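Local coordinates for fat acid-binding protein (Eubacterium ventriosum, PDB 3NYI) that probably serves as a lipid-binding protein of the DegV family, holding a stearic acid molecule in the crystal, at residues V44-D49 with I272-A277; I27-V32 with Y39-V44. All blocks are in the same frame, centred on the assembly; numbering follows the deposited sequence.

Both contacts lie on the same side of the chain's centre, their own centres about 8 Å apart. Contact 2 comes first along the chain: it closes the beta hairpin of strands 25-33 and 39-41, within a mixed sheet where strand 25-33 also pairs with 6-10 and 64-66. The chain then runs through Val44, which the two contacts share, into helix 48-57, where contact 1 ties it to the start of helix 274-280, more than 220 residues later. Contact 1 rests on contact 2, since Ile274 and Val275 pack on Asp42, Val275 on Leu30, and Ile46 on Tyr40. Leu30, Ile272 and Val275 all touch the stearic acid, so hairpin and late helix together line part of its binding site.

Contact 1: residues V44-D49 with I272-A277; sequences VDITRD and IGIVSA. With STE (stearic acid), chain C.
The guanidinium of Arg48, the one flat side-chain group that crosses between 44-49 and 272-277, is used at its edge, where Ile272 O and Asp49 OD1 sit; one of its neighbours outside the segments, Tyr52, adds a cation-pi contact. The contact joins the starts of two helices of this DegV-family fold, 48-57 and 274-280, with Thr47 and Gly273 at their N-cap positions. Arg48 NE donates to Ile272 O at 2.9 Å, with an N-H...O angle of 150°, approaching from above the carbonyl plane. Arg48 NH2 adds a weak bond to Ile272 O at 3.2 Å, but its stronger partner is Gly243 O; Tyr52 OH also bonds to Ile272 O. On the other branch, Arg48 NH1 forms a salt bridge of 3.1 Å with Asp49 OD1, which lies in the guanidinium plane, while Asp49 OD2 pairs with Lys246. Arginine suits this place because its several N-H groups can serve carbonyls and a carboxylate at once. A methionine in its place would probably leave Gly243 O without this donor, Ile272 O with Tyr52 OH but no guanidinium, and Asp49 OD1 without its charge partner. The Arg48 chain bends at chi2 (-106°), which sets the direction of CD, and Arg48 CG lies 4.1 Å from Gly273 CA. Beside this polar grip, Ile274 supplies apolar packing: its CG1 is 3.9 Å from Arg48 CA, and its CD1 meets Ile46 CG2 at 4.0 Å, the two branched chains crossing obliquely. The 272-277 segment also faces the stearic acid. Val275 CG1 touches C4 near the carboxylate end of the lipid, and Ile272 CD1 reaches its methyl end, 3.6 Å from C17.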
ATOM      1  N   VAL A  44      14.425  -7.956   1.816  1.00 38.48           N
ATOM      2  CA  VAL A  44      15.387  -8.982   1.410  1.00 41.99           C
ATOM      3  C   VAL A  44      16.787  -8.666   1.935  1.00 46.64           C
ATOM      4  O   VAL A  44      17.390  -9.491   2.625  1.00 50.89           O
ATOM      5  CB  VAL A  44      15.436  -9.170  -0.129  1.00 33.77           C
ATOM      6  CG1 VAL A  44      16.543 -10.152  -0.519  1.00 42.42           C
ATOM      7  CG2 VAL A  44      14.083  -9.630  -0.667  1.00 44.01           C
ATOM      8  N   ASP A  45      17.296  -7.477   1.616  1.00 41.12           N
ATOM      9  CA  ASP A  45      18.633  -7.064   2.061  1.00 46.66           C
ATOM     10  C   ASP A  45      18.585  -6.286   3.376  1.00 40.99           C
ATOM     11  O   ASP A  45      19.617  -5.961   3.958  1.00 37.39           O
ATOM     12  CB  ASP A  45      19.335  -6.218   0.986  1.00 45.23           C
ATOM     13  CG  ASP A  45      19.464  -6.946  -0.339  1.00 47.66           C
ATOM     14  OD1 ASP A  45      19.766  -8.163  -0.335  1.00 52.34           O
ATOM     15  OD2 ASP A  45      19.262  -6.301  -1.386  1.00 42.45           O
ATOM     16  N   ILE A  46      17.381  -5.978   3.837  1.00 37.02           N
ATOM     17  CA  ILE A  46      17.201  -5.194   5.052  1.00 38.08           C
ATOM     18  C   ILE A  46      15.780  -5.407   5.529  1.00 37.15           C
ATOM     19  O   ILE A  46      14.905  -5.722   4.727  1.00 37.21           O
ATOM     20  CB  ILE A  46      17.432  -3.682   4.811  1.00 39.47           C
ATOM     21  CG1 ILE A  46      17.407  -2.923   6.139  1.00 39.93           C
ATOM     22  CG2 ILE A  46      16.395  -3.111   3.832  1.00 36.66           C
ATOM     23  CD1 ILE A  46      17.609  -1.441   5.999  1.00 47.14           C
ATOM     24  N   THR A  47      15.543  -5.253   6.827  1.00 40.01           N
ATOM     25  CA  THR A  47      14.205  -5.503   7.364  1.00 39.69           C
ATOM     26  C   THR A  47      13.450  -4.218   7.652  1.00 35.48           C
ATOM     27  O   THR A  47      14.037  -3.149   7.861  1.00 36.14           O
ATOM     28  CB  THR A  47      14.237  -6.325   8.665  1.00 42.99           C
ATOM     29  OG1 THR A  47      14.556  -5.463   9.762  1.00 42.57           O
ATOM     30  CG2 THR A  47      15.253  -7.456   8.570  1.00 50.86           C
ATOM     31  N   ARG A  48      12.131  -4.348   7.689  1.00 36.74           N
ATOM     32  CA  ARG A  48      11.261  -3.220   7.927  1.00 31.65           C
ATOM     33  C   ARG A  48      11.585  -2.564   9.269  1.00 40.81           C
ATOM     34  O   ARG A  48      11.722  -1.343   9.363  1.00 31.19           O
ATOM     35  CB  ARG A  48       9.815  -3.702   7.887  1.00 38.52           C
ATOM     36  CG  ARG A  48       8.809  -2.627   8.107  1.00 33.53           C
ATOM     37  CD  ARG A  48       8.219  -2.765   9.468  1.00 37.96           C
ATOM     38  NE  ARG A  48       7.032  -1.939   9.600  1.00 34.94           N
ATOM     39  CZ  ARG A  48       6.548  -1.537  10.764  1.00 35.53           C
ATOM     40  NH1 ARG A  48       7.170  -1.893  11.876  1.00 35.42           N
ATOM     41  NH2 ARG A  48       5.456  -0.781  10.816  1.00 26.55           N
ATOM     42  N   ASP A  49      11.732  -3.376  10.311  1.00 39.54           N
ATOM     43  CA  ASP A  49      12.017  -2.825  11.630  1.00 38.27           C
ATOM     44  C   ASP A  49      13.345  -2.055  11.695  1.00 41.68           C
ATOM     45  O   ASP A  49      13.414  -1.007  12.339  1.00 43.94           O
ATOM     46  CB  ASP A  49      11.926  -3.914  12.709  1.00 46.50           C
ATOM     47  CG  ASP A  49      10.484  -4.329  12.997  1.00 49.90           C
ATOM     48  OD1 ASP A  49       9.558  -3.775  12.364  1.00 47.71           O
ATOM     49  OD2 ASP A  49      10.269  -5.209  13.853  1.00 54.57           O
ATOM     50  N   ILE A 272       3.144  -1.028   8.322  1.00 23.96           N
ATOM     51  CA  ILE A 272       3.423  -0.186   7.160  1.00 19.12           C
ATOM     52  C   ILE A 272       4.898  -0.339   6.792  1.00 22.65           C
ATOM     53  O   ILE A 272       5.779  -0.265   7.658  1.00 27.55           O
ATOM     54  CB  ILE A 272       3.063   1.257   7.444  1.00 19.51           C
ATOM     55  CG1 ILE A 272       1.546   1.360   7.683  1.00 24.60           C
ATOM     56  CG2 ILE A 272       3.483   2.160   6.289  1.00 20.18           C
ATOM     57  CD1 ILE A 272       1.134   2.685   8.276  1.00 23.38           C
ATOM     58  N   GLY A 273       5.160  -0.604   5.520  1.00 22.03           N
ATOM     59  CA  GLY A 273       6.507  -0.965   5.109  1.00 23.58           C
ATOM     60  C   GLY A 273       7.428   0.187   4.796  1.00 25.57           C
ATOM     61  O   GLY A 273       7.039   1.355   4.824  1.00 23.90           O
ATOM     62  N   ILE A 274       8.671  -0.180   4.488  1.00 23.74           N
ATOM     63  CA  ILE A 274       9.724   0.739   4.104  1.00 24.07           C
ATOM     64  C   ILE A 274       9.342   1.694   2.984  1.00 25.27           C
ATOM     65  O   ILE A 274       9.621   2.889   3.067  1.00 23.40           O
ATOM     66  CB  ILE A 274      10.955  -0.084   3.676  1.00 24.77           C
ATOM     67  CG1 ILE A 274      11.548  -0.784   4.906  1.00 23.58           C
ATOM     68  CG2 ILE A 274      11.977   0.798   2.969  1.00 28.30           C
ATOM     69  CD1 ILE A 274      12.757  -1.705   4.593  1.00 27.05           C
ATOM     70  N   VAL A 275       8.711   1.182   1.931  1.00 20.90           N
ATOM     71  CA  VAL A 275       8.332   2.051   0.802  1.00 20.24           C
ATOM     72  C   VAL A 275       7.534   3.291   1.277  1.00 24.73           C
ATOM     73  O   VAL A 275       7.837   4.425   0.901  1.00 24.57           O
ATOM     74  CB  VAL A 275       7.520   1.289  -0.270  1.00 24.32           C
ATOM     75  CG1 VAL A 275       7.014   2.258  -1.349  1.00 20.64           C
ATOM     76  CG2 VAL A 275       8.359   0.169  -0.876  1.00 22.76           C
ATOM     77  N   SER A 276       6.512   3.079   2.094  1.00 21.11           N
ATOM     78  CA  SER A 276       5.738   4.208   2.598  1.00 21.95           C
ATOM     79  C   SER A 276       6.461   4.983   3.686  1.00 26.11           C
ATOM     80  O   SER A 276       6.420   6.220   3.718  1.00 22.90           O
ATOM     81  CB  SER A 276       4.371   3.752   3.141  1.00 20.30           C
ATOM     82  OG  SER A 276       3.565   3.245   2.103  1.00 21.51           O
ATOM     83  N   ALA A 277       7.117   4.261   4.589  1.00 24.83           N
ATOM     84  CA  ALA A 277       7.722   4.911   5.745  1.00 26.91           C
ATOM     85  C   ALA A 277       8.829   5.895   5.370  1.00 29.29           C
ATOM     86  O   ALA A 277       9.014   6.905   6.045  1.00 25.38           O
ATOM     87  CB  ALA A 277       8.233   3.871   6.751  1.00 21.12           C
TER
HETATM   88  C1  STE C 301       9.902   4.786  -5.653  1.00 31.98           C
HETATM   89  O1  STE C 301       9.620   4.606  -6.798  1.00 27.25           O
HETATM   90  O2  STE C 301      10.940   5.316  -5.381  1.00 30.53           O
HETATM   91  C2  STE C 301       8.838   4.546  -4.557  1.00 23.87           C
HETATM   92  C3  STE C 301       8.169   5.882  -4.145  1.00 20.47           C
HETATM   93  C4  STE C 301       7.188   5.643  -2.971  1.00 21.29           C
HETATM   94  C5  STE C 301       6.325   6.897  -2.701  1.00 22.03           C
HETATM   95  C6  STE C 301       5.398   6.647  -1.489  1.00 20.91           C
HETATM   96  C7  STE C 301       4.592   7.920  -1.128  1.00 20.93           C
HETATM   97  C8  STE C 301       3.576   7.556  -0.015  1.00 22.96           C
HETATM   98  C9  STE C 301       2.750   8.791   0.414  1.00 23.43           C
HETATM   99  C10 STE C 301       1.819   8.384   1.588  1.00 26.88           C
HETATM  100  C11 STE C 301       0.637   7.594   1.022  1.00 23.16           C
HETATM  101  C12 STE C 301       0.344   6.246   1.721  1.00 23.79           C
HETATM  102  C13 STE C 301       0.836   6.145   3.174  1.00 26.16           C
HETATM  103  C14 STE C 301      -0.335   5.542   3.996  1.00 23.51           C
HETATM  104  C15 STE C 301       0.155   5.023   5.368  1.00 20.19           C
HETATM  105  C16 STE C 301      -1.079   4.787   6.274  1.00 24.74           C
HETATM  106  C17 STE C 301      -1.633   3.365   6.041  1.00 22.18           C
HETATM  107  C18 STE C 301      -2.755   3.038   7.053  1.00 23.96           C

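Contact 2: residues I27-V32 with Y39-V44; sequences IVPLSV and YYRDGV
Strands 25-33 and 39-41 form an antiparallel beta hairpin, and the segments 27-32 and 39-44 meet along its ladder. Val32 and Tyr40 make the hydrogen-bonded pair: Tyr40 N donates to Val32 O at 2.8 Å and Val32 N returns a bond to Tyr40 O at 2.9 Å. Ser31 and Arg41 follow as the non-hydrogen-bonded pair, their CA atoms only 4.2 Å apart. One more backbone bond, Asp42 N to Leu30 O at 2.7 Å and nearly straight at 168°, holds the chain together just past the end of strand 39-41. CA-H...O contacts from Arg41 and Tyr39 fill in beside these bonds. Gly43 then turns the chain at a positive phi of 80°, a backbone shape in which a CB would press on the carbonyl oxygen before it.

Val32 and Tyr40 send their side chains to one face of the sheet, Ser31 and Arg41 to the other. Small Ser31 leaves room for the arginine: its OG lies 3.5 Å from Arg41 CG, and its CB meets the Tyr39 ring at the edge, near the ring plane. Pro29, in the break of strand 25-33, has no N-H to offer and instead packs its ring beside the Arg41 side chain, both pointing the same way, with CG also meeting Val44 CG2. The charged end of Arg41 leads away to a salt bridge with Asp45, leaving its aliphatic part to the proline. Leu30 points away from 39-44, and its apolar side chain touches the stearic acid, where a hydrocarbon group suits an aliphatic ligand. Asp42 CG, anti to the backbone N (chi1 178°), takes the carboxylate to Ser11, whose OG is hydrogen-bonded to OD2, while Asp42 CB lies 3.1 Å from Leu30 O.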
ATOM      1  N   ILE A  27       6.464 -11.388  -4.103  1.00 24.45           N
ATOM      2  CA  ILE A  27       6.793  -9.966  -3.985  1.00 25.93           C
ATOM      3  C   ILE A  27       8.034  -9.574  -4.770  1.00 30.94           C
ATOM      4  O   ILE A  27       9.064 -10.247  -4.700  1.00 31.15           O
ATOM      5  CB  ILE A  27       6.975  -9.553  -2.520  1.00 29.10           C
ATOM      6  CG1 ILE A  27       5.660  -9.752  -1.761  1.00 30.43           C
ATOM      7  CG2 ILE A  27       7.437  -8.089  -2.423  1.00 30.03           C
ATOM      8  CD1 ILE A  27       4.479  -8.966  -2.364  1.00 28.63           C
ATOM      9  N   VAL A  28       7.922  -8.493  -5.542  1.00 26.04           N
ATOM     10  CA  VAL A  28       9.087  -7.867  -6.180  1.00 24.53           C
ATOM     11  C   VAL A  28       9.462  -6.626  -5.370  1.00 27.31           C
ATOM     12  O   VAL A  28       8.689  -5.659  -5.284  1.00 25.25           O
ATOM     13  CB  VAL A  28       8.799  -7.491  -7.646  1.00 25.24           C
ATOM     14  CG1 VAL A  28      10.015  -6.760  -8.294  1.00 27.38           C
ATOM     15  CG2 VAL A  28       8.428  -8.729  -8.439  1.00 28.75           C
ATOM     16  N   PRO A  29      10.648  -6.647  -4.756  1.00 24.62           N
ATOM     17  CA  PRO A  29      11.028  -5.585  -3.810  1.00 24.06           C
ATOM     18  C   PRO A  29      11.425  -4.243  -4.432  1.00 28.05           C
ATOM     19  O   PRO A  29      12.140  -4.192  -5.447  1.00 25.67           O
ATOM     20  CB  PRO A  29      12.252  -6.166  -3.087  1.00 27.94           C
ATOM     21  CG  PRO A  29      12.684  -7.364  -3.858  1.00 31.82           C
ATOM     22  CD  PRO A  29      11.689  -7.681  -4.922  1.00 30.96           C
ATOM     23  N   LEU A  30      10.996  -3.156  -3.793  1.00 24.14           N
ATOM     24  CA  LEU A  30      11.630  -1.859  -4.021  1.00 23.89           C
ATOM     25  C   LEU A  30      12.916  -1.821  -3.199  1.00 25.76           C
ATOM     26  O   LEU A  30      13.178  -2.743  -2.425  1.00 24.17           O
ATOM     27  CB  LEU A  30      10.682  -0.708  -3.656  1.00 18.96           C
ATOM     28  CG  LEU A  30       9.725  -0.364  -4.807  1.00 25.32           C
ATOM     29  CD1 LEU A  30       8.527  -1.338  -4.889  1.00 22.33           C
ATOM     30  CD2 LEU A  30       9.226   1.082  -4.699  1.00 24.82           C
ATOM     31  N   SER A  31      13.717  -0.772  -3.362  1.00 23.23           N
ATOM     32  CA  SER A  31      14.940  -0.637  -2.571  1.00 27.51           C
ATOM     33  C   SER A  31      14.947   0.659  -1.777  1.00 28.84           C
ATOM     34  O   SER A  31      14.236   1.618  -2.104  1.00 25.84           O
ATOM     35  CB  SER A  31      16.190  -0.725  -3.464  1.00 21.28           C
ATOM     36  OG  SER A  31      16.251  -2.009  -4.067  1.00 31.20           O
ATOM     37  N   VAL A  32      15.738   0.670  -0.713  1.00 26.15           N
ATOM     38  CA  VAL A  32      15.947   1.875   0.077  1.00 22.18           C
ATOM     39  C   VAL A  32      17.447   2.158   0.227  1.00 30.80           C
ATOM     40  O   VAL A  32      18.257   1.230   0.233  1.00 27.07           O
ATOM     41  CB  VAL A  32      15.270   1.764   1.450  1.00 25.51           C
ATOM     42  CG1 VAL A  32      15.784   0.546   2.208  1.00 29.10           C
ATOM     43  CG2 VAL A  32      15.487   3.023   2.250  1.00 27.18           C
ATOM     44  N   TYR A  39      22.093   0.785  -2.045  1.00 27.61           N
ATOM     45  CA  TYR A  39      20.670   0.453  -1.907  1.00 32.26           C
ATOM     46  C   TYR A  39      20.470  -0.981  -1.432  1.00 34.14           C
ATOM     47  O   TYR A  39      21.261  -1.876  -1.760  1.00 31.98           O
ATOM     48  CB  TYR A  39      19.942   0.649  -3.238  1.00 27.32           C
ATOM     49  CG  TYR A  39      19.654   2.090  -3.563  1.00 32.29           C
ATOM     50  CD1 TYR A  39      20.677   2.953  -3.939  1.00 33.85           C
ATOM     51  CD2 TYR A  39      18.350   2.590  -3.505  1.00 26.41           C
ATOM     52  CE1 TYR A  39      20.419   4.287  -4.241  1.00 36.43           C
ATOM     53  CE2 TYR A  39      18.085   3.919  -3.799  1.00 28.17           C
ATOM     54  CZ  TYR A  39      19.118   4.760  -4.166  1.00 35.97           C
ATOM     55  OH  TYR A  39      18.856   6.081  -4.458  1.00 36.35           O
ATOM     56  N   TYR A  40      19.392  -1.184  -0.677  1.00 26.69           N
ATOM     57  CA  TYR A  40      19.026  -2.470  -0.092  1.00 30.14           C
ATOM     58  C   TYR A  40      17.600  -2.822  -0.466  1.00 33.67           C
ATOM     59  O   TYR A  40      16.695  -2.025  -0.236  1.00 31.51           O
ATOM     60  CB  TYR A  40      19.107  -2.389   1.435  1.00 32.32           C
ATOM     61  CG  TYR A  40      20.464  -1.964   1.913  1.00 42.28           C
ATOM     62  CD1 TYR A  40      21.541  -2.842   1.847  1.00 41.79           C
ATOM     63  CD2 TYR A  40      20.684  -0.683   2.410  1.00 31.42           C
ATOM     64  CE1 TYR A  40      22.791  -2.466   2.264  1.00 43.77           C
ATOM     65  CE2 TYR A  40      21.940  -0.297   2.829  1.00 34.03           C
ATOM     66  CZ  TYR A  40      22.987  -1.196   2.756  1.00 43.28           C
ATOM     67  OH  TYR A  40      24.245  -0.834   3.160  1.00 42.62           O
ATOM     68  N   ARG A  41      17.404  -4.018  -1.029  1.00 30.51           N
ATOM     69  CA  ARG A  41      16.078  -4.489  -1.385  1.00 28.11           C
ATOM     70  C   ARG A  41      15.195  -4.712  -0.165  1.00 28.00           C
ATOM     71  O   ARG A  41      15.560  -5.426   0.774  1.00 31.00           O
ATOM     72  CB  ARG A  41      16.155  -5.738  -2.266  1.00 33.90           C
ATOM     73  CG  ARG A  41      16.719  -5.455  -3.650  1.00 32.75           C
ATOM     74  CD  ARG A  41      17.054  -6.742  -4.377  1.00 34.83           C
ATOM     75  NE  ARG A  41      17.885  -7.588  -3.533  1.00 35.66           N
ATOM     76  CZ  ARG A  41      18.165  -8.863  -3.782  1.00 42.92           C
ATOM     77  NH1 ARG A  41      17.673  -9.460  -4.862  1.00 45.19           N
ATOM     78  NH2 ARG A  41      18.942  -9.536  -2.944  1.00 33.99           N
ATOM     79  N   ASP A  42      14.036  -4.061  -0.207  1.00 24.45           N
ATOM     80  CA  ASP A  42      13.031  -4.067   0.852  1.00 25.57           C
ATOM     81  C   ASP A  42      12.731  -5.484   1.333  1.00 28.72           C
ATOM     82  O   ASP A  42      12.292  -6.333   0.567  1.00 34.57           O
ATOM     83  CB  ASP A  42      11.765  -3.381   0.282  1.00 20.55           C
ATOM     84  CG  ASP A  42      10.588  -3.348   1.250  1.00 29.79           C
ATOM     85  OD1 ASP A  42      10.734  -3.768   2.423  1.00 30.67           O
ATOM     86  OD2 ASP A  42       9.496  -2.883   0.805  1.00 27.40           O
ATOM     87  N   GLY A  43      12.968  -5.742   2.609  1.00 29.96           N
ATOM     88  CA  GLY A  43      12.619  -7.032   3.168  1.00 31.68           C
ATOM     89  C   GLY A  43      13.617  -8.138   2.859  1.00 44.65           C
ATOM     90  O   GLY A  43      13.646  -9.150   3.555  1.00 45.67           O
ATOM     91  N   VAL A  44      14.425  -7.956   1.816  1.00 38.48           N
ATOM     92  CA  VAL A  44      15.387  -8.982   1.410  1.00 41.99           C
ATOM     93  C   VAL A  44      16.787  -8.666   1.935  1.00 46.64           C
ATOM     94  O   VAL A  44      17.390  -9.491   2.625  1.00 50.89           O
ATOM     95  CB  VAL A  44      15.436  -9.170  -0.129  1.00 33.77           C
ATOM     96  CG1 VAL A  44      16.543 -10.152  -0.519  1.00 42.42           C
ATOM     97  CG2 VAL A  44      14.083  -9.630  -0.667  1.00 44.01           C
TER